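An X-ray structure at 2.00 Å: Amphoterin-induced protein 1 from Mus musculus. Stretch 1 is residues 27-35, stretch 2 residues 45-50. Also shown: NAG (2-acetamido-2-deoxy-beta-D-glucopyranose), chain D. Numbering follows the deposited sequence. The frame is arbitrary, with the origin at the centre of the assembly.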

# COMPACT_ATOMS: atom_id res chain seq x y z
N LYS B 27 23.43 -2.39 -0.81
CA LYS B 27 24.74 -1.95 -0.31
C LYS B 27 25.86 -2.99 -0.39
O LYS B 27 26.65 -3.15 0.53
CB LYS B 27 24.60 -1.35 1.10
CG LYS B 27 25.71 -0.41 1.45
CD LYS B 27 25.42 0.38 2.69
CE LYS B 27 26.69 0.69 3.45
NZ LYS B 27 26.43 1.68 4.58
N GLN B 28 25.94 -3.65 -1.55
CA GLN B 28 26.92 -4.69 -1.83
C GLN B 28 27.81 -4.26 -3.00
O GLN B 28 28.40 -5.11 -3.66
CB GLN B 28 26.21 -5.96 -2.27
CG GLN B 28 25.26 -6.58 -1.27
CD GLN B 28 25.97 -7.23 -0.13
OE1 GLN B 28 26.96 -7.94 -0.32
NE2 GLN B 28 25.47 -7.00 1.09
N GLN B 29 27.85 -2.96 -3.27
CA GLN B 29 28.47 -2.40 -4.48
C GLN B 29 28.41 -3.27 -5.75
O GLN B 29 29.38 -3.37 -6.48
CB GLN B 29 29.93 -1.97 -4.18
N LEU B 30 27.25 -3.86 -6.02
CA LEU B 30 27.04 -4.69 -7.22
C LEU B 30 27.06 -3.83 -8.48
O LEU B 30 26.37 -2.80 -8.53
CB LEU B 30 25.70 -5.42 -7.17
CG LEU B 30 25.45 -6.38 -6.01
CD1 LEU B 30 24.01 -6.91 -6.09
CD2 LEU B 30 26.48 -7.50 -6.00
N PRO B 31 27.84 -4.23 -9.49
CA PRO B 31 27.82 -3.54 -10.76
C PRO B 31 26.77 -4.10 -11.73
O PRO B 31 26.47 -3.48 -12.73
CB PRO B 31 29.23 -3.77 -11.28
CG PRO B 31 29.55 -5.11 -10.84
CD PRO B 31 28.84 -5.31 -9.51
N ASN B 32 26.24 -5.28 -11.43
CA ASN B 32 25.17 -5.88 -12.24
C ASN B 32 24.14 -6.48 -11.31
O ASN B 32 24.44 -6.73 -10.15
CB ASN B 32 25.72 -6.99 -13.11
CG ASN B 32 26.83 -6.52 -14.06
OD1 ASN B 32 26.56 -5.84 -15.06
ND2 ASN B 32 28.08 -6.87 -13.74
N VAL B 33 22.95 -6.76 -11.84
CA VAL B 33 21.89 -7.38 -11.04
C VAL B 33 22.25 -8.84 -10.77
O VAL B 33 22.71 -9.53 -11.68
CB VAL B 33 20.53 -7.37 -11.79
CG1 VAL B 33 19.43 -7.92 -10.90
CG2 VAL B 33 20.16 -5.95 -12.29
N PRO B 34 22.03 -9.33 -9.52
CA PRO B 34 22.19 -10.76 -9.24
C PRO B 34 21.53 -11.70 -10.25
O PRO B 34 20.37 -11.50 -10.64
CB PRO B 34 21.53 -10.91 -7.88
CG PRO B 34 21.85 -9.64 -7.20
CD PRO B 34 21.69 -8.60 -8.29
N GLN B 35 22.28 -12.73 -10.66
CA GLN B 35 21.77 -13.75 -11.59
C GLN B 35 20.69 -14.64 -10.96
O GLN B 35 20.69 -14.88 -9.77
CB GLN B 35 22.92 -14.65 -12.05
CG GLN B 35 23.87 -14.00 -13.06
CD GLN B 35 24.84 -15.01 -13.70
OE1 GLN B 35 26.01 -15.09 -13.30
NE2 GLN B 35 24.34 -15.79 -14.67
N ASP B 45 15.14 -5.38 -3.47
CA ASP B 45 15.89 -4.18 -3.04
C ASP B 45 17.32 -4.25 -3.50
O ASP B 45 18.09 -5.00 -2.91
CB ASP B 45 15.87 -4.07 -1.50
CG ASP B 45 16.57 -2.82 -1.00
OD1 ASP B 45 17.01 -1.96 -1.80
OD2 ASP B 45 16.67 -2.69 0.22
N LEU B 46 17.66 -3.47 -4.54
CA LEU B 46 19.01 -3.39 -5.10
C LEU B 46 19.54 -1.99 -4.91
O LEU B 46 20.40 -1.52 -5.68
CB LEU B 46 18.98 -3.73 -6.57
CG LEU B 46 18.72 -5.20 -6.89
CD1 LEU B 46 18.05 -5.34 -8.24
CD2 LEU B 46 20.04 -5.98 -6.79
N SER B 47 19.03 -1.30 -3.90
CA SER B 47 19.45 0.06 -3.64
C SER B 47 20.88 0.10 -3.11
O SER B 47 21.39 -0.92 -2.63
CB SER B 47 18.47 0.74 -2.67
OG SER B 47 18.47 0.10 -1.42
N HIS B 48 21.51 1.27 -3.24
CA HIS B 48 22.87 1.53 -2.81
C HIS B 48 23.86 0.54 -3.43
O HIS B 48 24.65 -0.09 -2.73
CB HIS B 48 22.99 1.55 -1.29
CG HIS B 48 22.20 2.63 -0.62
ND1 HIS B 48 22.62 3.93 -0.54
CD2 HIS B 48 21.02 2.58 0.05
CE1 HIS B 48 21.74 4.65 0.14
NE2 HIS B 48 20.75 3.85 0.50
N ASN B 49 23.80 0.39 -4.75
CA ASN B 49 24.76 -0.46 -5.47
C ASN B 49 25.43 0.37 -6.57
O ASN B 49 25.44 1.60 -6.50
CB ASN B 49 24.04 -1.71 -6.03
CG ASN B 49 23.86 -2.79 -5.01
OD1 ASN B 49 22.74 -3.25 -4.74
ND2 ASN B 49 24.95 -3.22 -4.43
N ASN B 50 26.02 -0.31 -7.56
CA ASN B 50 26.74 0.37 -8.62
C ASN B 50 26.17 0.13 -9.98
O ASN B 50 26.87 0.24 -10.95
CB ASN B 50 28.18 -0.11 -8.63
CG ASN B 50 28.98 0.56 -7.57
OD1 ASN B 50 28.52 0.76 -6.44
ND2 ASN B 50 30.20 0.95 -7.94
C1 NAG D . 31.40 1.48 -6.25
C2 NAG D . 32.78 1.03 -6.66
C3 NAG D . 33.79 2.00 -6.06
C4 NAG D . 33.41 3.45 -6.35
C5 NAG D . 31.92 3.76 -6.18
C6 NAG D . 31.57 5.09 -6.83
C7 NAG D . 33.18 -1.38 -7.01
C8 NAG D . 33.34 -2.72 -6.36
N2 NAG D . 32.96 -0.34 -6.20
O3 NAG D . 35.07 1.73 -6.59
O4 NAG D . 34.08 4.31 -5.45
O5 NAG D . 31.14 2.76 -6.78
O6 NAG D . 31.77 6.13 -5.90
O7 NAG D . 33.26 -1.29 -8.22
O HOH W 1 27.84 -1.15 -13.85

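The most unusual feature of this contact is the side chain of Asn49, whose amide end reaches three consecutive backbone nitrogens of the other stretch. As modelled, ND2 of Asn49 lies 3.1 Å from N of Gln28, 3.1 Å from N of Gln29 and 2.9 Å from N of Leu30. These are nitrogens facing nitrogens, so the amide is probably turned over in the model, and the pairs cannot be assigned as they stand. The placement itself is clear: the CA-to-CB bond of Asn49 points sideways, and with chi1 at -82° (m) the end of the side chain comes nearer to the backbone of Gln28, Gln29 and Leu30.

Two backbone hydrogen bonds bracket this site. N of Lys27 donates to O of Ser47 over 3.1 Å with an N-H...acceptor angle of 158°. Further along, N of Asn50 donates to O of Leu30 over 2.7 Å; the bond is short, though its angle of 144° is more bent. Between the two bonds neither stretch forms a regular helix or strand, and positive phi values at Lys27 (55°), Gln29 (32°) and His48 (55°) mark backbone conformations unlike an extended ladder. The Lys27 and His48 CA atoms approach to 4.7 Å, and CA of Lys27 makes a CA-H...O contact with O of His48 at 3.1 Å, with an angle of 146° at the hydrogen.

The apolar part of the contact centres on Leu46, whose CA-to-CB bond points toward the other stretch. Its CD2 lies 3.4 Å from CD of Pro34, a tight approach, and 4.1 Å from CD1 of Leu30, while its CD1 packs 4.0 Å from CG1 of Val33. One leucine therefore meets three apolar side chains, with both of its methyls engaged.

Within the second stretch, Asp45 OD1 accepts from Ser47 twice, from OG at 2.6 Å and from N at 3.0 Å with an N-H...acceptor angle of 160°, which ties the backbone just before His48.

Asn50 also carries the glycan: its ND2 is covalently bonded to C1 of NAG, but the modelled separation of 2.1 Å is stretched for such a bond. The sugar lies near the first stretch, with its N2 4.0 Å from CB of Gln29, whose side chain is not modelled beyond that atom. The water O lies 2.9 Å from O of Pro31 and 3.4 Å from O of Asn50, the latter at best a weak bond; more acceptors than protons are in reach, so the two need not be filled at once.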